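Long-range contacts in conserved domain protein (Streptococcus pneumoniae, PDB 2I7R), which is of unknown function but belongs to the glyoxalase/bleomycin resistance protein/dioxygenase superfamily and forms a two-chain assembly: residues L9-S14 with E59-G64; I67-E72 with L112-M117. All coordinates share one frame; numbering follows the deposited sequence.

Contact 1: L9-S14 with E59-G64; sequences LDIIVS and ENFQSG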
loop_
_atom_site.group_PDB
_atom_site.type_symbol
_atom_site.label_atom_id
_atom_site.label_comp_id
_atom_site.label_asym_id
_atom_site.label_seq_id
_atom_site.Cartn_x
_atom_site.Cartn_y
_atom_site.Cartn_z
ATOM N N LEU A 9 3.786 1.279 -3.969
ATOM C CA LEU A 9 3.150 0.080 -3.497
ATOM C C LEU A 9 2.921 -0.784 -4.724
ATOM O O LEU A 9 2.397 -0.304 -5.738
ATOM C CB LEU A 9 1.823 0.435 -2.807
ATOM C CG LEU A 9 0.853 -0.698 -2.486
ATOM C CD1 LEU A 9 1.406 -1.620 -1.369
ATOM C CD2 LEU A 9 -0.498 -0.124 -2.113
ATOM N N ASP A 10 3.360 -2.042 -4.662
ATOM C CA ASP A 10 3.051 -2.971 -5.741
ATOM C C ASP A 10 1.947 -3.922 -5.304
ATOM O O ASP A 10 1.962 -4.411 -4.192
ATOM C CB ASP A 10 4.251 -3.837 -6.120
ATOM C CG ASP A 10 5.488 -3.043 -6.473
ATOM O OD1 ASP A 10 5.424 -1.807 -6.602
ATOM O OD2 ASP A 10 6.543 -3.702 -6.597
ATOM N N ILE A 11 1.048 -4.224 -6.221
ATOM C CA ILE A 11 0.039 -5.268 -6.053
ATOM C C ILE A 11 0.347 -6.366 -7.072
ATOM O O ILE A 11 0.427 -6.100 -8.286
ATOM C CB ILE A 11 -1.429 -4.759 -6.316
ATOM C CG1 ILE A 11 -1.704 -3.389 -5.656
ATOM C CG2 ILE A 11 -2.458 -5.871 -5.933
ATOM C CD1 ILE A 11 -1.424 -3.350 -4.136
ATOM N N ILE A 12 0.507 -7.589 -6.577
ATOM C CA ILE A 12 0.805 -8.731 -7.447
ATOM C C ILE A 12 -0.532 -9.371 -7.866
ATOM O O ILE A 12 -1.354 -9.776 -6.999
ATOM C CB ILE A 12 1.667 -9.771 -6.731
ATOM C CG1 ILE A 12 2.897 -9.147 -6.087
ATOM C CG2 ILE A 12 2.027 -10.923 -7.658
ATOM C CD1 ILE A 12 3.579 -8.094 -6.952
ATOM N N VAL A 13 -0.745 -9.432 -9.181
ATOM C CA VAL A 13 -1.997 -9.916 -9.786
ATOM C C VAL A 13 -1.688 -10.736 -11.058
ATOM O O VAL A 13 -0.680 -10.492 -11.713
ATOM C CB VAL A 13 -2.993 -8.746 -10.089
ATOM C CG1 VAL A 13 -3.352 -7.980 -8.801
ATOM C CG2 VAL A 13 -2.450 -7.771 -11.178
ATOM N N SER A 14 -2.547 -11.689 -11.419
ATOM C CA SER A 14 -2.290 -12.509 -12.618
ATOM C C SER A 14 -2.691 -11.842 -13.932
ATOM O O SER A 14 -2.156 -12.180 -14.993
ATOM C CB SER A 14 -2.978 -13.867 -12.511
ATOM O OG SER A 14 -4.371 -13.661 -12.463
ATOM N N GLU A 59 2.521 -14.817 -2.933
ATOM C CA GLU A 59 1.325 -15.211 -3.667
ATOM C C GLU A 59 0.665 -13.991 -4.308
ATOM O O GLU A 59 0.955 -12.862 -3.938
ATOM C CB GLU A 59 0.360 -15.907 -2.705
ATOM C CG GLU A 59 0.984 -17.035 -1.943
ATOM C CD GLU A 59 0.007 -17.713 -0.984
ATOM O OE1 GLU A 59 -0.987 -17.091 -0.586
ATOM O OE2 GLU A 59 0.229 -18.866 -0.613
ATOM N N ASN A 60 -0.207 -14.198 -5.280
ATOM C CA ASN A 60 -1.035 -13.097 -5.743
ATOM C C ASN A 60 -1.879 -12.542 -4.604
ATOM O O ASN A 60 -2.200 -13.237 -3.593
ATOM C CB ASN A 60 -1.903 -13.485 -6.950
ATOM C CG ASN A 60 -1.057 -13.882 -8.161
ATOM O OD1 ASN A 60 0.140 -13.602 -8.218
ATOM N ND2 ASN A 60 -1.661 -14.565 -9.092
ATOM N N PHE A 61 -2.182 -11.260 -4.755
ATOM C CA PHE A 61 -2.921 -10.516 -3.775
ATOM C C PHE A 61 -4.277 -11.156 -3.664
ATOM O O PHE A 61 -4.868 -11.494 -4.668
ATOM C CB PHE A 61 -3.088 -9.043 -4.195
ATOM C CG PHE A 61 -3.873 -8.238 -3.189
ATOM C CD1 PHE A 61 -3.297 -7.887 -1.964
ATOM C CD2 PHE A 61 -5.194 -7.890 -3.431
ATOM C CE1 PHE A 61 -4.019 -7.150 -1.016
ATOM C CE2 PHE A 61 -5.941 -7.165 -2.466
ATOM C CZ PHE A 61 -5.359 -6.798 -1.266
ATOM N N GLN A 62 -4.742 -11.318 -2.442
ATOM C CA GLN A 62 -6.085 -11.771 -2.162
ATOM C C GLN A 62 -6.933 -10.637 -1.572
ATOM O O GLN A 62 -7.777 -10.054 -2.256
ATOM C CB GLN A 62 -6.031 -13.025 -1.274
ATOM C CG GLN A 62 -5.561 -14.267 -2.113
ATOM C CD GLN A 62 -5.322 -15.521 -1.290
ATOM O OE1 GLN A 62 -6.069 -15.816 -0.346
ATOM N NE2 GLN A 62 -4.268 -16.286 -1.657
ATOM N N SER A 63 -6.710 -10.295 -0.315
ATOM C CA SER A 63 -7.529 -9.258 0.314
ATOM C C SER A 63 -6.723 -8.606 1.430
ATOM O O SER A 63 -5.553 -8.891 1.580
ATOM C CB SER A 63 -8.869 -9.853 0.837
ATOM O OG SER A 63 -9.868 -8.837 1.048
ATOM N N GLY A 64 -7.353 -7.716 2.190
ATOM C CA GLY A 64 -6.750 -7.253 3.427
ATOM C C GLY A 64 -6.057 -5.916 3.395
ATOM O O GLY A 64 -5.291 -5.612 4.277
#
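Phe61 lies alongside Ile11, the two side chains pointing the same way, and the touching branch is the isoleucine methyl CG2, 3.7 Å from Phe61 CB. That methyl stands anti to its own backbone N, while Phe61 CG is likewise anti to the backbone N (chi1 179°), which sets CG beside the carbonyl carbon; Ile11 CG2 meets the root of the ring obliquely. Leu110 packs against both side chains. One backbone bond ties the segments together, Phe61 N to Ile12 O at 2.8 Å and nearly straight (174° at the hydrogen), and the same oxygen sits 3.4 Å from Phe61 CB. Ile12 and Asn60 cross at about a right angle, with Ile12 CG2 only 3.3 Å from Asn60 OD1. This oxygen takes its hydrogen bond from His54 NE2 within the same loop, which fixes the turn of the amide and leaves ND2 on the side of Ser14, 3.7 Å from Ser14 CB. The amide thus rests against Ile12 and Ser14, at and just past the end of strand 5-12. The arrangement belongs to the connection between the two βαβββ modules of the glyoxalase fold, where the linking chain crosses the end of the first module's opening strand.

Contact 2: I67-E72 with L112-M117; sequences IHIEVE and LDFYRM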
loop_
_atom_site.group_PDB
_atom_site.type_symbol
_atom_site.label_atom_id
_atom_site.label_comp_id
_atom_site.label_asym_id
_atom_site.label_seq_id
_atom_site.Cartn_x
_atom_site.Cartn_y
_atom_site.Cartn_z
ATOM N N ILE A 67 -6.531 1.205 0.371
ATOM C CA ILE A 67 -5.677 2.210 -0.247
ATOM C C ILE A 67 -6.464 3.507 -0.148
ATOM O O ILE A 67 -7.501 3.647 -0.827
ATOM C CB ILE A 67 -5.452 1.861 -1.745
ATOM C CG1 ILE A 67 -4.477 0.665 -1.921
ATOM C CG2 ILE A 67 -5.034 3.061 -2.516
ATOM C CD1 ILE A 67 -4.613 0.063 -3.330
ATOM N N HIS A 68 -5.999 4.429 0.700
ATOM C CA HIS A 68 -6.689 5.714 0.920
ATOM C C HIS A 68 -6.117 6.786 0.023
ATOM O O HIS A 68 -4.903 7.017 0.010
ATOM C CB HIS A 68 -6.594 6.202 2.371
ATOM C CG HIS A 68 -7.132 5.242 3.392
ATOM N ND1 HIS A 68 -8.391 5.361 3.941
ATOM C CD2 HIS A 68 -6.565 4.171 3.989
ATOM C CE1 HIS A 68 -8.596 4.370 4.792
ATOM N NE2 HIS A 68 -7.489 3.652 4.864
ATOM N N ILE A 69 -7.008 7.474 -0.687
ATOM C CA ILE A 69 -6.622 8.533 -1.601
ATOM C C ILE A 69 -7.277 9.832 -1.170
ATOM O O ILE A 69 -8.529 9.954 -1.166
ATOM C CB ILE A 69 -6.982 8.198 -3.070
ATOM C CG1 ILE A 69 -6.321 6.869 -3.471
ATOM C CG2 ILE A 69 -6.561 9.377 -4.047
ATOM C CD1 ILE A 69 -6.854 6.248 -4.742
ATOM N N GLU A 70 -6.450 10.793 -0.762
ATOM C CA GLU A 70 -6.984 12.089 -0.390
ATOM C C GLU A 70 -7.390 12.907 -1.636
ATOM O O GLU A 70 -6.616 13.068 -2.583
ATOM C CB GLU A 70 -6.013 12.871 0.485
ATOM C CG GLU A 70 -6.739 13.939 1.317
ATOM C CD GLU A 70 -5.860 14.581 2.375
ATOM O OE1 GLU A 70 -4.636 14.293 2.413
ATOM O OE2 GLU A 70 -6.413 15.380 3.163
ATOM N N VAL A 71 -8.630 13.380 -1.632
ATOM C CA VAL A 71 -9.195 14.091 -2.782
ATOM C C VAL A 71 -9.814 15.425 -2.319
ATOM O O VAL A 71 -10.070 15.596 -1.122
ATOM C CB VAL A 71 -10.290 13.246 -3.499
ATOM C CG1 VAL A 71 -9.691 12.017 -4.128
ATOM C CG2 VAL A 71 -11.442 12.883 -2.530
ATOM N N GLU A 72 -10.062 16.337 -3.261
ATOM C CA GLU A 72 -10.729 17.601 -2.938
ATOM C C GLU A 72 -12.248 17.467 -2.783
ATOM O O GLU A 72 -12.846 18.121 -1.935
ATOM C CB GLU A 72 -10.380 18.689 -3.974
ATOM C CG GLU A 72 -8.912 19.248 -3.870
ATOM C CD GLU A 72 -8.791 20.638 -3.171
ATOM O OE1 GLU A 72 -9.825 21.306 -2.892
ATOM O OE2 GLU A 72 -7.637 21.080 -2.919
ATOM N N LEU A 112 -10.669 0.717 -2.038
ATOM C CA LEU A 112 -10.131 2.070 -2.142
ATOM C C LEU A 112 -10.996 2.985 -1.297
ATOM O O LEU A 112 -12.222 2.803 -1.232
ATOM C CB LEU A 112 -10.059 2.557 -3.601
ATOM C CG LEU A 112 -8.925 1.894 -4.429
ATOM C CD1 LEU A 112 -9.337 0.518 -4.904
ATOM C CD2 LEU A 112 -8.504 2.761 -5.642
ATOM N N ASP A 113 -10.348 3.950 -0.651
ATOM C CA ASP A 113 -11.062 5.016 0.059
ATOM C C ASP A 113 -10.692 6.347 -0.565
ATOM O O ASP A 113 -9.521 6.705 -0.615
ATOM C CB ASP A 113 -10.696 4.990 1.549
ATOM C CG ASP A 113 -11.308 6.138 2.342
ATOM O OD1 ASP A 113 -12.402 6.601 1.987
ATOM O OD2 ASP A 113 -10.691 6.569 3.326
ATOM N N PHE A 114 -11.691 7.049 -1.095
ATOM C CA PHE A 114 -11.531 8.444 -1.490
ATOM C C PHE A 114 -12.014 9.320 -0.314
ATOM O O PHE A 114 -13.187 9.274 0.051
ATOM C CB PHE A 114 -12.318 8.726 -2.774
ATOM C CG PHE A 114 -11.882 7.881 -3.953
ATOM C CD1 PHE A 114 -10.892 8.332 -4.816
ATOM C CD2 PHE A 114 -12.450 6.631 -4.183
ATOM C CE1 PHE A 114 -10.492 7.559 -5.920
ATOM C CE2 PHE A 114 -12.060 5.841 -5.285
ATOM C CZ PHE A 114 -11.079 6.296 -6.149
ATOM N N TYR A 115 -11.102 10.091 0.282
ATOM C CA TYR A 115 -11.409 10.807 1.514
ATOM C C TYR A 115 -10.875 12.255 1.521
ATOM O O TYR A 115 -10.018 12.606 0.733
ATOM C CB TYR A 115 -10.903 10.024 2.762
ATOM C CG TYR A 115 -9.412 10.201 3.046
ATOM C CD1 TYR A 115 -8.965 10.995 4.100
ATOM C CD2 TYR A 115 -8.460 9.588 2.230
ATOM C CE1 TYR A 115 -7.590 11.164 4.338
ATOM C CE2 TYR A 115 -7.117 9.732 2.463
ATOM C CZ TYR A 115 -6.683 10.520 3.516
ATOM O OH TYR A 115 -5.331 10.660 3.691
ATOM N N ARG A 116 -11.430 13.073 2.411
ATOM C CA ARG A 116 -10.908 14.416 2.688
ATOM C C ARG A 116 -11.074 14.758 4.153
ATOM O O ARG A 116 -11.925 14.228 4.823
ATOM C CB ARG A 116 -11.520 15.520 1.775
ATOM C CG ARG A 116 -13.002 15.465 1.601
ATOM C CD ARG A 116 -13.579 16.794 0.958
ATOM N NE ARG A 116 -13.501 17.822 1.955
ATOM C CZ ARG A 116 -14.341 17.959 2.985
ATOM N NH1 ARG A 116 -15.416 17.199 3.119
ATOM N NH2 ARG A 116 -14.093 18.900 3.887
HETATM N N MSE A 117 -10.243 15.649 4.647
HETATM C CA MSE A 117 -10.263 15.995 6.067
HETATM C C MSE A 117 -10.620 17.481 6.347
HETATM O O MSE A 117 -10.503 18.294 5.450
HETATM C CB MSE A 117 -8.918 15.604 6.677
HETATM C CG MSE A 117 -8.644 14.101 6.562
HETATM SE SE MSE A 117 -6.966 13.539 7.407
HETATM C CE MSE A 117 -5.717 14.116 6.016
#
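His68 and Asp113, neighbours across two parallel strands, share a His-carboxylate hydrogen bond: His68 ND1 donates to Asp113 OD2 at 2.7 Å. The oxygen lies close to the imidazole plane and offers its anti lone pair, while ring and carboxylate planes stand 83° apart. Asp113 CG, anti to the backbone N (chi1 175°), is placed for this reach; OD1 accepts from Leu102 N. Each imidazole nitrogen meets a carboxylate, Asp113 OD2 at ND1 and Asp10 OD2 of the second subunit at NE2. On the same face of the sheet, the His68 edge points at the face of Tyr115 in a T-shaped pair, centroids 5.9 Å apart. Tyr115 CG sits between the backbone N and the carbonyl carbon (chi1 81°), and the ring leans across the neighbouring strand, where Glu70 CG lies over one face, offset toward the rim. Glu70 OE1 and Tyr115 OH both bond to Asn7 of the second subunit. On the other face Ile69 runs beside Leu112 and Phe114, its CD1 4.0 Å from both Leu112 CD2 and Phe114 CE1. Just past the strand, Val71 CG1 meets the Phe114 edge in plane, 3.9 Å from Phe114 CD1. Four backbone bonds join the segments, Ile69 N to Asp113 O being the shortest at 2.6 Å. Strand 100-105 flanks 111-116 on its far side, helices 16-27 and 74-84 pack on the Ile69 and Phe114 face, and a strand of the second subunit pairs antiparallel with 65-70.

Overall arrangement
Contact 1 closes before contact 2 opens along the chain, and their centres lie about 21 Å apart on opposite sides of the chain's centre. Each belongs to a different four-stranded mixed sheet with the same strand order: contact 1 at the end of edge strand 5-12, contact 2 between edge strand 65-70 and its parallel neighbour 111-116. The two meet where Leu9 CD2 touches Ile67 CG1 at 4.1 Å, and residues 59-64 lead from the first sheet into the second. Both edge strands pair with the second subunit; the first module of one chain probably pairs with the second of the other, Asp10 meeting His68, consistent with module pairing across subunits in dimeric superfamily members.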